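PDB 1YEM: CYTH domain-containing protein from Pyrococcus furiosus, which is of unknown function but probably binds triphosphate or other phosphate-bearing ligands inside a closed beta barrel. Local coordinates for residues L52-V57 with Y63-K68; K90-F95 with F100-T105; R110-Y113 with V118-E121. All coordinates share one frame; numbering follows the deposited sequence.

Contact 1 of 3, residues L52-V57 with Y63-K68; sequences LRIRGV and YYLTFK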
ATOM      1  N   LEU B  52       0.052  -9.083   8.534  1.00 38.88           N
ATOM      2  CA  LEU B  52      -0.312  -8.039   7.601  1.00 39.81           C
ATOM      3  C   LEU B  52      -0.952  -6.961   8.389  1.00 38.16           C
ATOM      4  O   LEU B  52      -1.921  -7.218   9.080  1.00 35.99           O
ATOM      5  CB  LEU B  52      -1.315  -8.565   6.548  1.00 40.70           C
ATOM      6  CG  LEU B  52      -1.865  -7.532   5.540  1.00 40.85           C
ATOM      7  CD1 LEU B  52      -0.743  -6.962   4.666  1.00 39.75           C
ATOM      8  CD2 LEU B  52      -2.956  -8.155   4.674  1.00 41.13           C
ATOM      9  N   ARG B  53      -0.404  -5.755   8.302  1.00 40.06           N
ATOM     10  CA  ARG B  53      -0.980  -4.611   9.001  1.00 40.37           C
ATOM     11  C   ARG B  53      -0.758  -3.291   8.290  1.00 35.27           C
ATOM     12  O   ARG B  53       0.238  -3.100   7.571  1.00 33.81           O
ATOM     13  CB  ARG B  53      -0.441  -4.498  10.445  1.00 43.05           C
ATOM     14  CG  ARG B  53       1.010  -4.093  10.565  1.00 45.04           C
ATOM     15  CD  ARG B  53       1.268  -3.218  11.772  1.00 45.51           C
ATOM     16  NE  ARG B  53       2.484  -3.656  12.450  1.00 48.86           N
ATOM     17  CZ  ARG B  53       3.727  -3.379  12.064  1.00 48.57           C
ATOM     18  NH1 ARG B  53       3.974  -2.614  11.015  1.00 51.40           N
ATOM     19  NH2 ARG B  53       4.732  -3.854  12.758  1.00 49.42           N
ATOM     20  N   ILE B  54      -1.709  -2.389   8.506  1.00 34.52           N
ATOM     21  CA  ILE B  54      -1.608  -1.010   8.072  1.00 36.25           C
ATOM     22  C   ILE B  54      -1.351  -0.190   9.328  1.00 34.35           C
ATOM     23  O   ILE B  54      -2.070  -0.320  10.313  1.00 34.80           O
ATOM     24  CB  ILE B  54      -2.912  -0.509   7.380  1.00 36.18           C
ATOM     25  CG1 ILE B  54      -3.353  -1.478   6.260  1.00 38.75           C
ATOM     26  CG2 ILE B  54      -2.729   0.888   6.822  1.00 35.09           C
ATOM     27  CD1 ILE B  54      -2.273  -1.868   5.289  1.00 39.71           C
ATOM     28  N   ARG B  55      -0.322   0.637   9.288  1.00 31.11           N
ATOM     29  CA  ARG B  55       0.029   1.468  10.415  1.00 33.69           C
ATOM     30  C   ARG B  55      -0.162   2.899  10.030  1.00 33.08           C
ATOM     31  O   ARG B  55       0.340   3.317   8.996  1.00 32.40           O
ATOM     32  CB  ARG B  55       1.513   1.247  10.839  1.00 32.32           C
ATOM     33  CG  ARG B  55       2.077   2.320  11.842  1.00 31.71           C
ATOM     34  CD  ARG B  55       3.458   1.915  12.426  1.00 29.74           C
ATOM     35  NE  ARG B  55       3.325   0.740  13.274  1.00 28.64           N
ATOM     36  CZ  ARG B  55       4.323  -0.037  13.688  1.00 26.57           C
ATOM     37  NH1 ARG B  55       4.052  -1.109  14.435  1.00 26.01           N
ATOM     38  NH2 ARG B  55       5.566   0.234  13.384  1.00 23.27           N
ATOM     39  N   GLY B  56      -0.850   3.657  10.885  1.00 32.84           N
ATOM     40  CA  GLY B  56      -0.874   5.115  10.776  1.00 33.43           C
ATOM     41  C   GLY B  56      -0.107   5.753  11.922  1.00 33.53           C
ATOM     42  O   GLY B  56      -0.206   5.309  13.042  1.00 34.22           O
ATOM     43  N   VAL B  57       0.679   6.779  11.624  1.00 36.79           N
ATOM     44  CA  VAL B  57       1.469   7.492  12.628  1.00 37.11           C
ATOM     45  C   VAL B  57       0.963   8.943  12.697  1.00 40.08           C
ATOM     46  O   VAL B  57       1.447   9.828  11.968  1.00 38.00           O
ATOM     47  CB  VAL B  57       2.998   7.463  12.313  1.00 36.72           C
ATOM     48  CG1 VAL B  57       3.783   8.110  13.448  1.00 36.61           C
ATOM     49  CG2 VAL B  57       3.492   6.035  12.089  1.00 35.54           C
ATOM     50  N   TYR B  63       2.147   6.843   6.985  1.00 38.10           N
ATOM     51  CA  TYR B  63       1.350   5.607   6.946  1.00 38.62           C
ATOM     52  C   TYR B  63       2.116   4.520   6.227  1.00 36.34           C
ATOM     53  O   TYR B  63       2.871   4.794   5.307  1.00 34.59           O
ATOM     54  CB  TYR B  63      -0.013   5.859   6.288  1.00 42.24           C
ATOM     55  CG  TYR B  63      -0.583   7.174   6.708  1.00 42.28           C
ATOM     56  CD1 TYR B  63      -1.254   7.306   7.915  1.00 43.15           C
ATOM     57  CD2 TYR B  63      -0.385   8.316   5.928  1.00 44.35           C
ATOM     58  CE1 TYR B  63      -1.755   8.532   8.338  1.00 43.29           C
ATOM     59  CE2 TYR B  63      -0.879   9.551   6.332  1.00 45.08           C
ATOM     60  CZ  TYR B  63      -1.567   9.652   7.541  1.00 44.93           C
ATOM     61  OH  TYR B  63      -2.059  10.873   7.942  1.00 45.38           O
ATOM     62  N   TYR B  64       1.941   3.283   6.679  1.00 35.68           N
ATOM     63  CA  TYR B  64       2.746   2.174   6.214  1.00 35.59           C
ATOM     64  C   TYR B  64       1.912   0.956   6.052  1.00 33.12           C
ATOM     65  O   TYR B  64       0.931   0.790   6.729  1.00 31.10           O
ATOM     66  CB  TYR B  64       3.869   1.867   7.211  1.00 37.46           C
ATOM     67  CG  TYR B  64       4.733   3.055   7.462  1.00 38.50           C
ATOM     68  CD1 TYR B  64       4.400   3.976   8.449  1.00 38.53           C
ATOM     69  CD2 TYR B  64       5.872   3.286   6.691  1.00 38.83           C
ATOM     70  CE1 TYR B  64       5.185   5.098   8.678  1.00 40.16           C
ATOM     71  CE2 TYR B  64       6.668   4.398   6.906  1.00 39.62           C
ATOM     72  CZ  TYR B  64       6.314   5.306   7.905  1.00 39.56           C
ATOM     73  OH  TYR B  64       7.075   6.424   8.129  1.00 40.36           O
ATOM     74  N   LEU B  65       2.329   0.117   5.125  1.00 35.61           N
ATOM     75  CA  LEU B  65       1.796  -1.202   4.958  1.00 39.62           C
ATOM     76  C   LEU B  65       2.940  -2.149   5.260  1.00 38.50           C
ATOM     77  O   LEU B  65       4.026  -1.999   4.705  1.00 39.59           O
ATOM     78  CB  LEU B  65       1.308  -1.397   3.531  1.00 42.51           C
ATOM     79  CG  LEU B  65       0.596  -2.730   3.231  1.00 46.05           C
ATOM     80  CD1 LEU B  65      -0.417  -2.556   2.098  1.00 47.51           C
ATOM     81  CD2 LEU B  65       1.597  -3.845   2.890  1.00 46.18           C
ATOM     82  N   THR B  66       2.702  -3.102   6.157  1.00 37.76           N
ATOM     83  CA  THR B  66       3.752  -4.020   6.595  1.00 38.39           C
ATOM     84  C   THR B  66       3.301  -5.471   6.468  1.00 36.46           C
ATOM     85  O   THR B  66       2.192  -5.822   6.858  1.00 35.95           O
ATOM     86  CB  THR B  66       4.151  -3.745   8.057  1.00 39.51           C
ATOM     87  OG1 THR B  66       4.512  -2.362   8.204  1.00 40.55           O
ATOM     88  CG2 THR B  66       5.329  -4.616   8.476  1.00 39.74           C
ATOM     89  N   PHE B  67       4.160  -6.292   5.882  1.00 36.57           N
ATOM     90  CA  PHE B  67       3.962  -7.737   5.851  1.00 37.53           C
ATOM     91  C   PHE B  67       5.143  -8.386   6.566  1.00 35.13           C
ATOM     92  O   PHE B  67       6.272  -8.003   6.327  1.00 34.55           O
ATOM     93  CB  PHE B  67       3.870  -8.251   4.407  1.00 37.80           C
ATOM     94  CG  PHE B  67       3.978  -9.737   4.290  1.00 37.34           C
ATOM     95  CD1 PHE B  67       2.850 -10.538   4.361  1.00 39.32           C
ATOM     96  CD2 PHE B  67       5.220 -10.348   4.137  1.00 39.08           C
ATOM     97  CE1 PHE B  67       2.960 -11.926   4.281  1.00 39.40           C
ATOM     98  CE2 PHE B  67       5.334 -11.724   4.055  1.00 38.11           C
ATOM     99  CZ  PHE B  67       4.209 -12.513   4.124  1.00 37.89           C
ATOM    100  N   LYS B  68       4.868  -9.345   7.447  1.00 37.47           N
ATOM    101  CA  LYS B  68       5.928 -10.122   8.101  1.00 40.92           C
ATOM    102  C   LYS B  68       5.715 -11.622   7.975  1.00 41.35           C
ATOM    103  O   LYS B  68       4.588 -12.094   7.940  1.00 41.20           O
ATOM    104  CB  LYS B  68       6.031  -9.794   9.601  1.00 41.37           C
ATOM    105  CG  LYS B  68       6.433  -8.392   9.935  1.00 41.09           C
ATOM    106  CD  LYS B  68       6.750  -8.284  11.407  1.00 43.50           C
ATOM    107  CE  LYS B  68       6.883  -6.837  11.870  1.00 44.91           C
ATOM    108  NZ  LYS B  68       7.088  -6.776  13.341  1.00 46.47           N
TER
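Arg53 and Thr66 form a hydrogen-bonded pair in the antiparallel beta hairpin of strands 50-57 and 62-70, neighbouring staves of the closed barrel that gives CYTH proteins their tunnel fold. The Arg53 backbone makes both bonds to its partner, N to Thr66 O at 3.0 Å and O to Thr66 N at 2.8 Å, and Arg55 repeats the exchange with Tyr64. The side chains of these four residues share one face of the sheet. From CB, the Arg53 chain starts with CG lodged between the backbone N and the carbonyl carbon (chi1 70°), which brings CG to 4.0 Å from Thr66 CB and lays the two side chains alongside each other. Past CD, bends about CB-CG and CG-CD swing the guanidinium across to Thr66. Arg53 NE is taken by Tyr43 OH, and Arg53 NH1 comes 2.9 Å from Thr66 OG1 at an angle too poor for a bond; that hydroxyl is hydrogen-bonded to Glu82 instead. Arg53 NH2 lies 3.8 Å from both Lys68 CE and Lys68 NZ, like charges side by side, while Lys68 makes a cation-pi contact with Phe78. Arg55 NH1 lies over the centre of one face of the Arg53 guanidinium, while Arg55 NE pairs with Asp41. This cationic cluster is consistent with the anion-binding tunnels of CYTH relatives. Leu52, Ile54 and Leu65 occupy the reverse face beneath helix 88-97, and Leu52 and Leu65 also pack on Leu98 and Val94 of the second subunit. Here Ile54 CD1 crosses to Leu65 CG at 3.6 Å. Nearer the turn, the Tyr63 ring edge meets backbone, CD1 3.6 Å from Gly56 CA.

Contact 2 of 3, residues K90-F95 with F100-T105; sequences KAVEVF and FKIQAT
Phe95 and Phe100 bury the most surface here, and they meet twice, once through the backbone and once through their rings. Phe100 N gives a hydrogen bond of 3.0 Å to Phe95 O, which fastens the start of 100-105 to the last part of helix 88-97; the donor is tilted 25° from the carbonyl plane. The same oxygen also lies at the edge of the Phe100 ring, in its plane, 3.5 Å from CD2. The rings form an offset edge-to-face pair with their centroids 5.5 Å apart and planes at 67°, the edge of Phe95 being turned toward the face of Phe100. Phe95 CD2 and Phe100 CD2 are the closest ring atoms, 3.6 Å apart. Phe100 can take this place because its CG stands anti to its own carbonyl carbon (chi1 -72°), beside the backbone N that makes the bond. Replacing Phe100 with an alanine would probably leave the Phe95 edge without its aromatic partner and open a gap beside Phe44 and Val46. One helical turn earlier, Val92 CG1 meets Ile102 CD1 at 4.1 Å, the two side chains crossing at about a right angle. Ile102 also rests on Val42 and Phe44 of strand 32-44, and Phe95 brings its ring against Phe44. Another side of the helix faces the second subunit, where Ala91 packs on Phe83, Val94 on Val81, and Glu93 is hydrogen-bonded to Tyr79 of that chain. The aromatic pair thus ties a barrel-packed helix to the chain returning to the sheet, whose strand carries a classic beta bulge at Gln103 and Ala104 opposite Tyr43.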
ATOM      1  N   LYS B  90      -8.004   4.496   3.033  1.00 41.65           N
ATOM      2  CA  LYS B  90      -8.171   3.852   1.727  1.00 42.56           C
ATOM      3  C   LYS B  90      -7.542   2.468   1.653  1.00 42.05           C
ATOM      4  O   LYS B  90      -8.102   1.564   1.022  1.00 37.39           O
ATOM      5  CB  LYS B  90      -7.585   4.728   0.624  1.00 44.09           C
ATOM      6  CG  LYS B  90      -8.432   5.933   0.302  1.00 45.15           C
ATOM      7  CD  LYS B  90      -7.795   6.733  -0.809  1.00 47.78           C
ATOM      8  CE  LYS B  90      -8.728   7.810  -1.343  1.00 48.38           C
ATOM      9  NZ  LYS B  90      -7.964   8.686  -2.274  1.00 49.87           N
ATOM     10  N   ALA B  91      -6.376   2.303   2.293  1.00 42.37           N
ATOM     11  CA  ALA B  91      -5.715   1.001   2.357  1.00 40.86           C
ATOM     12  C   ALA B  91      -6.550   0.010   3.147  1.00 40.85           C
ATOM     13  O   ALA B  91      -6.648  -1.166   2.791  1.00 38.91           O
ATOM     14  CB  ALA B  91      -4.336   1.135   2.969  1.00 42.04           C
ATOM     15  N   VAL B  92      -7.157   0.479   4.227  1.00 41.06           N
ATOM     16  CA  VAL B  92      -7.953  -0.405   5.052  1.00 42.56           C
ATOM     17  C   VAL B  92      -9.151  -0.860   4.208  1.00 43.11           C
ATOM     18  O   VAL B  92      -9.467  -2.056   4.157  1.00 38.00           O
ATOM     19  CB  VAL B  92      -8.435   0.293   6.377  1.00 43.27           C
ATOM     20  CG1 VAL B  92      -9.425  -0.600   7.111  1.00 43.69           C
ATOM     21  CG2 VAL B  92      -7.236   0.647   7.290  1.00 43.15           C
ATOM     22  N   GLU B  93      -9.787   0.118   3.550  1.00 42.59           N
ATOM     23  CA  GLU B  93     -10.907  -0.107   2.631  1.00 44.89           C
ATOM     24  C   GLU B  93     -10.566  -1.136   1.564  1.00 44.88           C
ATOM     25  O   GLU B  93     -11.259  -2.147   1.412  1.00 46.60           O
ATOM     26  CB  GLU B  93     -11.312   1.213   1.969  1.00 46.78           C
ATOM     27  CG  GLU B  93     -12.581   1.106   1.128  1.00 49.93           C
ATOM     28  CD  GLU B  93     -12.940   2.381   0.409  1.00 49.26           C
ATOM     29  OE1 GLU B  93     -12.381   3.462   0.730  1.00 52.27           O
ATOM     30  OE2 GLU B  93     -13.801   2.301  -0.484  1.00 52.37           O
ATOM     31  N   VAL B  94      -9.469  -0.911   0.855  1.00 44.14           N
ATOM     32  CA  VAL B  94      -9.074  -1.838  -0.185  1.00 43.07           C
ATOM     33  C   VAL B  94      -9.011  -3.268   0.349  1.00 42.84           C
ATOM     34  O   VAL B  94      -9.560  -4.177  -0.259  1.00 43.33           O
ATOM     35  CB  VAL B  94      -7.747  -1.420  -0.855  1.00 43.27           C
ATOM     36  CG1 VAL B  94      -7.170  -2.553  -1.719  1.00 43.53           C
ATOM     37  CG2 VAL B  94      -7.962  -0.175  -1.707  1.00 43.48           C
ATOM     38  N   PHE B  95      -8.354  -3.462   1.486  1.00 42.71           N
ATOM     39  CA  PHE B  95      -8.171  -4.813   2.036  1.00 42.44           C
ATOM     40  C   PHE B  95      -9.477  -5.468   2.513  1.00 43.58           C
ATOM     41  O   PHE B  95      -9.687  -6.650   2.277  1.00 41.70           O
ATOM     42  CB  PHE B  95      -7.089  -4.824   3.134  1.00 40.38           C
ATOM     43  CG  PHE B  95      -5.727  -4.948   2.586  1.00 39.63           C
ATOM     44  CD1 PHE B  95      -4.930  -3.838   2.417  1.00 40.73           C
ATOM     45  CD2 PHE B  95      -5.267  -6.174   2.146  1.00 39.13           C
ATOM     46  CE1 PHE B  95      -3.662  -3.956   1.852  1.00 41.17           C
ATOM     47  CE2 PHE B  95      -4.007  -6.305   1.579  1.00 39.81           C
ATOM     48  CZ  PHE B  95      -3.199  -5.196   1.438  1.00 39.82           C
ATOM     49  N   PHE B 100     -10.368  -9.402   3.296  1.00 52.91           N
ATOM     50  CA  PHE B 100      -9.579  -9.634   4.505  1.00 48.38           C
ATOM     51  C   PHE B 100     -10.393  -9.134   5.697  1.00 47.66           C
ATOM     52  O   PHE B 100     -11.036  -8.063   5.620  1.00 44.46           O
ATOM     53  CB  PHE B 100      -8.220  -8.932   4.420  1.00 46.95           C
ATOM     54  CG  PHE B 100      -7.260  -9.586   3.448  1.00 45.36           C
ATOM     55  CD1 PHE B 100      -6.443 -10.616   3.855  1.00 44.11           C
ATOM     56  CD2 PHE B 100      -7.205  -9.178   2.120  1.00 46.73           C
ATOM     57  CE1 PHE B 100      -5.554 -11.220   2.969  1.00 46.71           C
ATOM     58  CE2 PHE B 100      -6.322  -9.776   1.223  1.00 45.57           C
ATOM     59  CZ  PHE B 100      -5.498 -10.800   1.648  1.00 46.28           C
ATOM     60  N   LYS B 101     -10.408  -9.920   6.781  1.00 47.26           N
ATOM     61  CA  LYS B 101     -11.086  -9.483   8.025  1.00 49.51           C
ATOM     62  C   LYS B 101     -10.088  -8.784   8.964  1.00 48.05           C
ATOM     63  O   LYS B 101      -8.947  -9.231   9.105  1.00 46.11           O
ATOM     64  CB  LYS B 101     -11.755 -10.671   8.748  1.00 49.07           C
ATOM     65  N   ILE B 102     -10.528  -7.693   9.590  1.00 48.15           N
ATOM     66  CA  ILE B 102      -9.742  -7.027  10.638  1.00 50.27           C
ATOM     67  C   ILE B 102      -9.641  -7.897  11.907  1.00 52.43           C
ATOM     68  O   ILE B 102     -10.635  -8.077  12.619  1.00 54.76           O
ATOM     69  CB  ILE B 102     -10.328  -5.650  11.008  1.00 48.19           C
ATOM     70  CG1 ILE B 102     -10.155  -4.699   9.820  1.00 46.88           C
ATOM     71  CG2 ILE B 102      -9.639  -5.087  12.285  1.00 49.55           C
ATOM     72  CD1 ILE B 102     -10.528  -3.258  10.092  1.00 46.00           C
ATOM     73  N   GLN B 103      -8.439  -8.425  12.175  1.00 51.12           N
ATOM     74  CA  GLN B 103      -8.205  -9.260  13.351  1.00 51.67           C
ATOM     75  C   GLN B 103      -8.085  -8.421  14.620  1.00 51.62           C
ATOM     76  O   GLN B 103      -8.567  -8.818  15.672  1.00 52.92           O
ATOM     77  CB  GLN B 103      -6.954 -10.108  13.179  1.00 52.69           C
ATOM     78  CG  GLN B 103      -6.934 -11.323  14.065  1.00 55.57           C
ATOM     79  CD  GLN B 103      -5.695 -12.180  13.861  1.00 59.07           C
ATOM     80  OE1 GLN B 103      -5.118 -12.217  12.770  1.00 61.05           O
ATOM     81  NE2 GLN B 103      -5.272 -12.875  14.923  1.00 60.51           N
ATOM     82  N   ALA B 104      -7.451  -7.258  14.519  1.00 51.96           N
ATOM     83  CA  ALA B 104      -7.243  -6.396  15.681  1.00 50.24           C
ATOM     84  C   ALA B 104      -6.788  -5.011  15.289  1.00 48.77           C
ATOM     85  O   ALA B 104      -6.215  -4.803  14.220  1.00 46.47           O
ATOM     86  CB  ALA B 104      -6.213  -7.013  16.621  1.00 50.64           C
ATOM     87  N   THR B 105      -7.060  -4.071  16.181  1.00 48.20           N
ATOM     88  CA  THR B 105      -6.583  -2.717  16.078  1.00 47.89           C
ATOM     89  C   THR B 105      -5.813  -2.408  17.363  1.00 47.11           C
ATOM     90  O   THR B 105      -6.291  -2.688  18.461  1.00 48.63           O
ATOM     91  CB  THR B 105      -7.736  -1.753  15.904  1.00 48.80           C
ATOM     92  OG1 THR B 105      -8.511  -2.163  14.771  1.00 51.70           O
ATOM     93  CG2 THR B 105      -7.229  -0.312  15.679  1.00 49.92           C
TER

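Contact 3 of 3, residues R110-Y113 with V118-E121; sequences RWVY and VTLE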
ATOM      1  N   ARG B 110       5.363   5.006  20.962  1.00 37.10           N
ATOM      2  CA  ARG B 110       6.654   4.384  20.881  1.00 35.03           C
ATOM      3  C   ARG B 110       7.765   5.396  20.786  1.00 35.20           C
ATOM      4  O   ARG B 110       7.717   6.279  19.950  1.00 33.33           O
ATOM      5  CB  ARG B 110       6.719   3.471  19.680  1.00 36.54           C
ATOM      6  CG  ARG B 110       8.138   3.092  19.314  1.00 38.45           C
ATOM      7  CD  ARG B 110       8.175   2.306  18.102  1.00 36.97           C
ATOM      8  NE  ARG B 110       7.655   1.006  18.359  1.00 37.76           N
ATOM      9  CZ  ARG B 110       7.464   0.093  17.412  1.00 40.03           C
ATOM     10  NH1 ARG B 110       6.970  -1.104  17.752  1.00 40.20           N
ATOM     11  NH2 ARG B 110       7.771   0.373  16.126  1.00 38.15           N
ATOM     12  N   TRP B 111       8.774   5.237  21.650  1.00 33.24           N
ATOM     13  CA  TRP B 111      10.002   6.017  21.590  1.00 32.39           C
ATOM     14  C   TRP B 111      11.094   5.090  21.126  1.00 32.73           C
ATOM     15  O   TRP B 111      11.285   4.025  21.692  1.00 31.47           O
ATOM     16  CB  TRP B 111      10.394   6.549  22.965  1.00 32.09           C
ATOM     17  CG  TRP B 111       9.499   7.629  23.534  1.00 31.21           C
ATOM     18  CD1 TRP B 111       9.720   8.978  23.507  1.00 30.43           C
ATOM     19  CD2 TRP B 111       8.271   7.436  24.234  1.00 30.38           C
ATOM     20  NE1 TRP B 111       8.703   9.637  24.156  1.00 30.29           N
ATOM     21  CE2 TRP B 111       7.797   8.712  24.608  1.00 30.24           C
ATOM     22  CE3 TRP B 111       7.521   6.304  24.585  1.00 30.99           C
ATOM     23  CZ2 TRP B 111       6.604   8.889  25.304  1.00 30.46           C
ATOM     24  CZ3 TRP B 111       6.335   6.482  25.283  1.00 30.97           C
ATOM     25  CH2 TRP B 111       5.885   7.769  25.630  1.00 30.80           C
ATOM     26  N   VAL B 112      11.792   5.490  20.074  1.00 33.85           N
ATOM     27  CA  VAL B 112      12.899   4.723  19.552  1.00 35.50           C
ATOM     28  C   VAL B 112      14.207   5.353  20.037  1.00 37.23           C
ATOM     29  O   VAL B 112      14.433   6.552  19.858  1.00 37.25           O
ATOM     30  CB  VAL B 112      12.853   4.662  18.023  1.00 35.69           C
ATOM     31  CG1 VAL B 112      14.010   3.826  17.488  1.00 38.89           C
ATOM     32  CG2 VAL B 112      11.505   4.085  17.551  1.00 34.84           C
ATOM     33  N   TYR B 113      15.038   4.531  20.684  1.00 40.79           N
ATOM     34  CA  TYR B 113      16.393   4.901  21.101  1.00 41.54           C
ATOM     35  C   TYR B 113      17.394   3.985  20.416  1.00 42.50           C
ATOM     36  O   TYR B 113      17.042   2.898  19.986  1.00 40.16           O
ATOM     37  CB  TYR B 113      16.541   4.788  22.617  1.00 41.34           C
ATOM     38  CG  TYR B 113      15.713   5.805  23.355  1.00 42.52           C
ATOM     39  CD1 TYR B 113      16.212   7.075  23.613  1.00 41.83           C
ATOM     40  CD2 TYR B 113      14.411   5.506  23.780  1.00 41.13           C
ATOM     41  CE1 TYR B 113      15.453   8.018  24.274  1.00 43.24           C
ATOM     42  CE2 TYR B 113      13.644   6.444  24.446  1.00 40.40           C
ATOM     43  CZ  TYR B 113      14.162   7.693  24.688  1.00 43.03           C
ATOM     44  OH  TYR B 113      13.402   8.632  25.340  1.00 43.65           O
ATOM     45  N   VAL B 118      22.184  -1.668  18.233  1.00 46.27           N
ATOM     46  CA  VAL B 118      20.951  -2.129  18.891  1.00 43.59           C
ATOM     47  C   VAL B 118      19.916  -0.999  18.974  1.00 42.86           C
ATOM     48  O   VAL B 118      20.241   0.154  19.270  1.00 41.72           O
ATOM     49  CB  VAL B 118      21.221  -2.687  20.327  1.00 41.59           C
ATOM     50  CG1 VAL B 118      19.979  -3.359  20.899  1.00 40.13           C
ATOM     51  CG2 VAL B 118      22.384  -3.679  20.314  1.00 42.78           C
ATOM     52  N   THR B 119      18.665  -1.357  18.713  1.00 42.01           N
ATOM     53  CA  THR B 119      17.542  -0.447  18.851  1.00 39.40           C
ATOM     54  C   THR B 119      16.709  -0.816  20.084  1.00 36.06           C
ATOM     55  O   THR B 119      16.452  -1.991  20.342  1.00 33.36           O
ATOM     56  CB  THR B 119      16.686  -0.486  17.595  1.00 40.14           C
ATOM     57  OG1 THR B 119      17.491  -0.083  16.490  1.00 38.98           O
ATOM     58  CG2 THR B 119      15.488   0.464  17.709  1.00 41.69           C
ATOM     59  N   LEU B 120      16.325   0.204  20.845  1.00 35.54           N
ATOM     60  CA  LEU B 120      15.396   0.063  21.957  1.00 36.35           C
ATOM     61  C   LEU B 120      14.098   0.765  21.603  1.00 36.85           C
ATOM     62  O   LEU B 120      14.094   1.980  21.347  1.00 33.86           O
ATOM     63  CB  LEU B 120      15.959   0.691  23.211  1.00 39.62           C
ATOM     64  CG  LEU B 120      16.957  -0.144  23.989  1.00 43.33           C
ATOM     65  CD1 LEU B 120      18.223  -0.296  23.191  1.00 45.65           C
ATOM     66  CD2 LEU B 120      17.246   0.528  25.315  1.00 45.37           C
ATOM     67  N   GLU B 121      13.004   0.003  21.571  1.00 36.22           N
ATOM     68  CA  GLU B 121      11.693   0.553  21.277  1.00 39.65           C
ATOM     69  C   GLU B 121      10.848   0.492  22.510  1.00 38.09           C
ATOM     70  O   GLU B 121      10.346  -0.557  22.876  1.00 39.16           O
ATOM     71  CB  GLU B 121      11.028  -0.204  20.134  1.00 42.14           C
ATOM     72  CG  GLU B 121      11.843  -0.185  18.866  1.00 44.90           C
ATOM     73  CD  GLU B 121      11.136  -0.824  17.717  1.00 47.75           C
ATOM     74  OE1 GLU B 121      10.250  -1.683  17.939  1.00 52.45           O
ATOM     75  OE2 GLU B 121      11.462  -0.476  16.574  1.00 51.03           O
TER
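Arg110 and Glu121 stack across a beta hairpin, strands 102-115 and 118-125, which are antiparallel neighbours in the CYTH barrel. Glu121 OE1 sits over the centre of one guanidinium face, 3.3 Å from Arg110 NH1. This is a salt bridge of charge alone, since the oxygen is well out of the guanidinium plane and no N-H points at it; carboxylate and guanidinium planes are only 28° apart. The arginine reaches this site with CG anti to the backbone N (chi1 164°) and a bend at chi3, whereas the glutamate runs on extended beyond CG. In the second shell, Arg110 NE is hydrogen-bonded to Asn123 OD1, which helps to set the guanidinium's orientation. Arg55 and Lys108 bring further positive charge close by, and Glu121 packs on Asp133 of strand 129-137, so several charged groups gather on this face, an arrangement consistent with the polar tunnels of the family. Val112 shares the face, and its CG1 touches Thr119 CG2 at 3.7 Å. On the other face Tyr113 and Leu120 pack CB to CB at 4.2 Å, and both lean on Leu26 of helix 19-29, with Leu23 also meeting the tyrosine. Behind all these side chains the backbone sets the spacing. Tyr113 N donates almost straight to Leu120 O at 2.8 Å, and that oxygen also lies at the edge of the tyrosine ring. The return bond, Leu120 N to Tyr113 O at 2.9 Å, approaches from above the carbonyl plane, 36° out of it.

Overall arrangement
Along the chain the three contacts come in series, 52-57 with 63-68, then 90-95 with 100-105, then 110-113 with 118-121, and all reach the same antiparallel barrel. Contacts 1 and 2 have centres about 10 Å apart and touch directly: Leu65 CD1 lies 3.5 Å from Phe95 CE1, joining the hairpin to helix 88-97, and both meet the second subunit. Contact 3 is about 18 Å from contact 1, centre to centre, yet Arg55 NH2 and Arg110 NH2 lie 3.5 Å apart, like charges close together. Contacts 2 and 3 share strand 102-115 but stand on opposite sides of the chain's centre, their centres about 27 Å apart. One strand thus links the subunit-facing helix with a charged region of the barrel.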